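Local atomic coordinates of ApRick protease (Rickettsia conorii, PDB entry 5C9F), a protein that probably acts as a retropepsin-like aspartic endopeptidase, the chain here being the C-terminal protease domain of a longer, probably membrane-anchored protein. Residues A[20-25]-A[101-106]; A[43-48]-A[76-81]. All coordinates share one frame; numbering follows the deposited sequence.

Contact 1 of 2, residues A[20-25]-A[101-106]; sequences HFYINA and LDISLL
Tyr22 and Ile23, neighbours on one strand, reach Ile103 and Leu106 respectively, and these two small apolar contacts make up the joint between residues 20-25 and 101-106. The backbones stay well apart, the nearest CA atoms, those of Ile23 and Leu106, being 8.5 Å from each other.

In the aromatic contact a single methyl does the touching. Ile103 CD1 sits 3.7 Å from Tyr22 CE1 and 3.8 Å from Tyr22 CD1, so the methyl approaches the CD1-CE1 bond of the ring obliquely. Ile103 has CG1 anti to its backbone N (chi1 -171°) and continues extended, which carries CD1 out to the tyrosine. The hydroxyl takes no part in this contact: Tyr22 OH is hydrogen-bonded to Asp18 OD2, and the ring also takes part in a cation-pi interaction with Lys33.

The aliphatic contact, on the other side of the strand, is made by methyl groups alone. Ile23 CD1 meets Leu106 CD1 at 3.8 Å, the two side chains crossing at about a right angle. Both are buried; Leu126 and Val36 also pack on Ile23, Ile85 packs on Leu106, and Met1 of a second subunit touches Ile23.

Strand 30-36 explains the spacing. It pairs antiparallel with strand 22-27 and parallel with strand 104-106, so the side chains meet across an intervening strand, one pair on each face of the sheet. Strand 104-106 lies between strand 30-36, which leads into the Asp-Thr-Gly signature, and strand 43-45, which follows it, the psi motif of retropepsin-like aspartic proteases.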
# COMPACT_ATOMS: atom_id res chain seq x y z
N HIS A 20 5.76 -28.11 -8.70
CA HIS A 20 4.91 -27.07 -9.30
C HIS A 20 4.24 -26.16 -8.27
O HIS A 20 4.18 -26.49 -7.11
CB HIS A 20 3.85 -27.70 -10.16
CG HIS A 20 4.39 -28.56 -11.25
ND1 HIS A 20 5.21 -28.07 -12.24
CD2 HIS A 20 4.26 -29.89 -11.49
CE1 HIS A 20 5.54 -29.06 -13.06
NE2 HIS A 20 4.98 -30.17 -12.62
N PHE A 21 3.88 -24.96 -8.71
CA PHE A 21 3.10 -24.09 -7.93
C PHE A 21 1.65 -24.18 -8.38
O PHE A 21 1.37 -24.16 -9.62
CB PHE A 21 3.55 -22.62 -8.07
CG PHE A 21 4.91 -22.35 -7.55
CD1 PHE A 21 5.13 -22.16 -6.19
CD2 PHE A 21 5.98 -22.28 -8.41
CE1 PHE A 21 6.39 -21.91 -5.72
CE2 PHE A 21 7.26 -22.03 -7.94
CZ PHE A 21 7.46 -21.85 -6.60
N TYR A 22 0.74 -24.28 -7.42
CA TYR A 22 -0.67 -24.26 -7.72
C TYR A 22 -1.33 -23.08 -7.05
O TYR A 22 -0.95 -22.70 -5.95
CB TYR A 22 -1.35 -25.59 -7.27
CG TYR A 22 -0.75 -26.82 -7.93
CD1 TYR A 22 -1.21 -27.28 -9.16
CD2 TYR A 22 0.32 -27.45 -7.39
CE1 TYR A 22 -0.63 -28.37 -9.79
CE2 TYR A 22 0.89 -28.56 -8.03
CZ TYR A 22 0.40 -29.00 -9.22
OH TYR A 22 0.94 -30.08 -9.84
N ILE A 23 -2.37 -22.56 -7.70
CA ILE A 23 -3.14 -21.44 -7.16
C ILE A 23 -4.63 -21.65 -7.43
O ILE A 23 -5.00 -22.03 -8.52
CB ILE A 23 -2.86 -20.08 -7.87
CG1 ILE A 23 -1.40 -19.78 -7.99
CG2 ILE A 23 -3.53 -18.98 -7.07
CD1 ILE A 23 -1.19 -18.54 -8.85
N ASN A 24 -5.42 -21.43 -6.41
CA ASN A 24 -6.88 -21.49 -6.49
C ASN A 24 -7.38 -20.09 -6.81
O ASN A 24 -6.94 -19.10 -6.21
CB ASN A 24 -7.46 -21.97 -5.16
CG ASN A 24 -7.17 -23.41 -4.90
OD1 ASN A 24 -7.30 -24.25 -5.80
ND2 ASN A 24 -6.73 -23.71 -3.72
N ALA A 25 -8.17 -19.99 -7.85
CA ALA A 25 -8.75 -18.76 -8.23
C ALA A 25 -10.26 -18.94 -8.24
O ALA A 25 -10.74 -20.04 -8.45
CB ALA A 25 -8.23 -18.38 -9.62
N LEU A 101 -5.19 -32.21 -21.44
CA LEU A 101 -4.87 -31.41 -20.24
C LEU A 101 -5.31 -31.93 -18.85
O LEU A 101 -6.48 -31.95 -18.48
CB LEU A 101 -5.36 -29.95 -20.44
CG LEU A 101 -4.61 -28.84 -19.70
CD1 LEU A 101 -3.18 -28.76 -20.20
CD2 LEU A 101 -5.33 -27.50 -19.88
N ASP A 102 -4.32 -32.25 -18.01
CA ASP A 102 -4.61 -32.72 -16.63
C ASP A 102 -5.08 -31.66 -15.65
O ASP A 102 -5.95 -31.89 -14.82
CB ASP A 102 -3.35 -33.38 -16.04
CG ASP A 102 -3.68 -34.51 -15.06
OD1 ASP A 102 -4.41 -35.43 -15.46
OD2 ASP A 102 -3.21 -34.46 -13.91
N ILE A 103 -4.51 -30.47 -15.76
CA ILE A 103 -4.92 -29.40 -14.87
C ILE A 103 -4.85 -28.08 -15.60
O ILE A 103 -3.97 -27.87 -16.47
CB ILE A 103 -4.03 -29.38 -13.60
CG1 ILE A 103 -4.60 -28.43 -12.59
CG2 ILE A 103 -2.62 -29.00 -13.97
CD1 ILE A 103 -4.09 -28.62 -11.20
N SER A 104 -5.78 -27.19 -15.28
CA SER A 104 -5.80 -25.92 -15.94
C SER A 104 -4.55 -25.14 -15.64
O SER A 104 -3.98 -25.29 -14.55
CB SER A 104 -7.04 -25.15 -15.53
OG SER A 104 -8.16 -25.78 -16.05
N LEU A 105 -4.16 -24.28 -16.58
CA LEU A 105 -2.93 -23.55 -16.51
C LEU A 105 -3.18 -22.09 -16.45
O LEU A 105 -3.90 -21.54 -17.24
CB LEU A 105 -2.02 -23.84 -17.74
CG LEU A 105 -1.67 -25.33 -18.00
CD1 LEU A 105 -0.87 -25.48 -19.29
CD2 LEU A 105 -0.93 -25.93 -16.83
N LEU A 106 -2.44 -21.44 -15.58
CA LEU A 106 -2.40 -20.01 -15.52
C LEU A 106 -1.06 -19.59 -16.07
O LEU A 106 0.00 -20.03 -15.60
CB LEU A 106 -2.46 -19.64 -14.02
CG LEU A 106 -2.92 -18.25 -13.63
CD1 LEU A 106 -3.16 -18.26 -12.12
CD2 LEU A 106 -1.86 -17.27 -13.98

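Contact 2 of 2, residues A[43-48]-A[76-81]; sequences IALTKE and APITLN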
# COMPACT_ATOMS: atom_id res chain seq x y z
N ILE A 43 -4.72 -18.31 -20.32
CA ILE A 43 -5.17 -19.43 -19.50
C ILE A 43 -5.56 -20.60 -20.36
O ILE A 43 -6.23 -20.44 -21.42
CB ILE A 43 -6.33 -19.02 -18.64
CG1 ILE A 43 -5.80 -18.19 -17.48
CG2 ILE A 43 -7.09 -20.24 -18.11
CD1 ILE A 43 -6.88 -17.54 -16.69
N ALA A 44 -5.14 -21.77 -19.93
CA ALA A 44 -5.57 -23.01 -20.58
C ALA A 44 -6.49 -23.79 -19.64
O ALA A 44 -6.09 -24.21 -18.58
CB ALA A 44 -4.35 -23.85 -20.94
N LEU A 45 -7.75 -23.94 -20.02
CA LEU A 45 -8.69 -24.64 -19.18
C LEU A 45 -8.87 -26.09 -19.64
O LEU A 45 -9.02 -26.35 -20.82
CB LEU A 45 -10.07 -23.96 -19.23
CG LEU A 45 -10.46 -22.71 -18.53
CD1 LEU A 45 -11.96 -22.52 -18.70
CD2 LEU A 45 -10.10 -22.81 -17.05
N THR A 46 -8.95 -27.00 -18.69
CA THR A 46 -9.33 -28.35 -19.03
C THR A 46 -10.74 -28.34 -19.52
O THR A 46 -11.55 -27.47 -19.19
CB THR A 46 -9.24 -29.33 -17.82
OG1 THR A 46 -10.18 -28.92 -16.80
CG2 THR A 46 -7.84 -29.33 -17.23
N LYS A 47 -11.08 -29.34 -20.31
CA LYS A 47 -12.49 -29.53 -20.69
C LYS A 47 -13.43 -29.61 -19.48
O LYS A 47 -14.55 -28.96 -19.44
CB LYS A 47 -12.65 -30.81 -21.57
CG LYS A 47 -12.00 -30.72 -22.93
CD LYS A 47 -12.56 -31.80 -23.89
CE LYS A 47 -12.53 -33.25 -23.32
NZ LYS A 47 -12.03 -34.32 -24.25
N GLU A 48 -13.03 -30.33 -18.45
CA GLU A 48 -13.88 -30.43 -17.25
C GLU A 48 -14.08 -29.06 -16.54
O GLU A 48 -15.19 -28.73 -16.11
CB GLU A 48 -13.33 -31.47 -16.30
CG GLU A 48 -14.00 -31.53 -14.95
CD GLU A 48 -13.37 -32.57 -13.99
OE1 GLU A 48 -13.04 -32.21 -12.84
OE2 GLU A 48 -13.19 -33.75 -14.37
N ALA A 76 -10.37 -23.88 -28.49
CA ALA A 76 -11.40 -22.85 -28.66
C ALA A 76 -11.05 -21.69 -27.76
O ALA A 76 -10.86 -21.87 -26.55
CB ALA A 76 -12.78 -23.38 -28.31
N PRO A 77 -10.96 -20.49 -28.33
CA PRO A 77 -10.70 -19.31 -27.51
C PRO A 77 -11.93 -18.94 -26.70
O PRO A 77 -13.02 -19.10 -27.19
CB PRO A 77 -10.38 -18.22 -28.54
CG PRO A 77 -11.00 -18.69 -29.80
CD PRO A 77 -10.96 -20.18 -29.77
N ILE A 78 -11.73 -18.48 -25.47
CA ILE A 78 -12.80 -18.01 -24.61
C ILE A 78 -12.33 -16.76 -23.90
O ILE A 78 -11.14 -16.48 -23.85
CB ILE A 78 -13.22 -19.06 -23.58
CG1 ILE A 78 -12.01 -19.52 -22.75
CG2 ILE A 78 -13.88 -20.28 -24.28
CD1 ILE A 78 -12.36 -20.37 -21.57
N THR A 79 -13.27 -16.06 -23.30
CA THR A 79 -12.99 -14.94 -22.40
C THR A 79 -13.66 -15.16 -21.05
O THR A 79 -14.79 -15.56 -20.99
CB THR A 79 -13.49 -13.63 -23.01
OG1 THR A 79 -12.83 -13.44 -24.26
CG2 THR A 79 -13.20 -12.47 -22.09
N LEU A 80 -12.89 -15.00 -19.98
CA LEU A 80 -13.37 -15.24 -18.65
C LEU A 80 -13.77 -13.87 -18.05
O LEU A 80 -12.96 -12.99 -17.88
CB LEU A 80 -12.33 -15.92 -17.84
CG LEU A 80 -11.91 -17.32 -18.38
CD1 LEU A 80 -10.67 -17.77 -17.64
CD2 LEU A 80 -12.97 -18.36 -18.23
N ASN A 81 -15.04 -13.72 -17.77
CA ASN A 81 -15.56 -12.45 -17.29
C ASN A 81 -14.84 -11.99 -16.05
O ASN A 81 -14.46 -10.83 -15.96
CB ASN A 81 -17.07 -12.55 -17.00
CG ASN A 81 -17.87 -12.84 -18.25
OD1 ASN A 81 -17.52 -12.43 -19.33
ND2 ASN A 81 -18.96 -13.56 -18.09
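Strand 43-45, with Ile43 and Leu45 facing Leu80 and Ile78, passes strand 76-80 at a closest axis distance of 9.1 Å, their N-to-C directions 109° apart, so the two pack face to face through side chains rather than pairing edge to edge.

The shortest approach is between methyl ends: Leu45 CD1 lies 3.6 Å from Ile78 CD1, and the side chains cross at about a right angle. Ile78 holds CG1 between its backbone N and carbonyl carbon (chi1 56°), with the chain beyond it extended toward the leucine. Leu45 CD1 is also 4.3 Å from Leu80 CD2, a looser touch that places this leucine methyl against both Ile78 and Leu80. The second branch of Leu80 serves Ile43, Leu80 CD1 standing 3.9 Å from Ile43 CD1. All four side chains are buried, and the contact is wholly apolar.

Strand 88-97 runs beside both partners, parallel to 43-45 and antiparallel to 71-84, and its Ile92 packs on Ile43. Phe34 of strand 30-36 touches both Ile43 and Leu45, while Leu53, just past helix 47-52, closes on Leu45. Thr46 caps the start of that helix through OG1, which accepts the N-H of Asp49.

Overall arrangement
The centres of contacts 1 and 2 lie 13 Å apart, and contact 2 is nested within the chain loop that contact 1 closes. They join directly where strand 104-106 runs beside 43-45: Leu105 N is 2.8 Å from Ala44 O, and Ser104 OG is 3.0 Å from Thr46 N, both probable hydrogen bonds. Asp49 OD2 also binds that serine hydroxyl, tying strand 104-106 to the start of helix 47-52. Strands 22-27 and 71-84 are neighbours in the same sheet. The Asp-Thr-Gly signature, which in this family carries the catalytic aspartate, lies between strands 30-36 and 43-45; strands 104-106 and 43-45 thus belong to the psi motif holding this probable active-site loop.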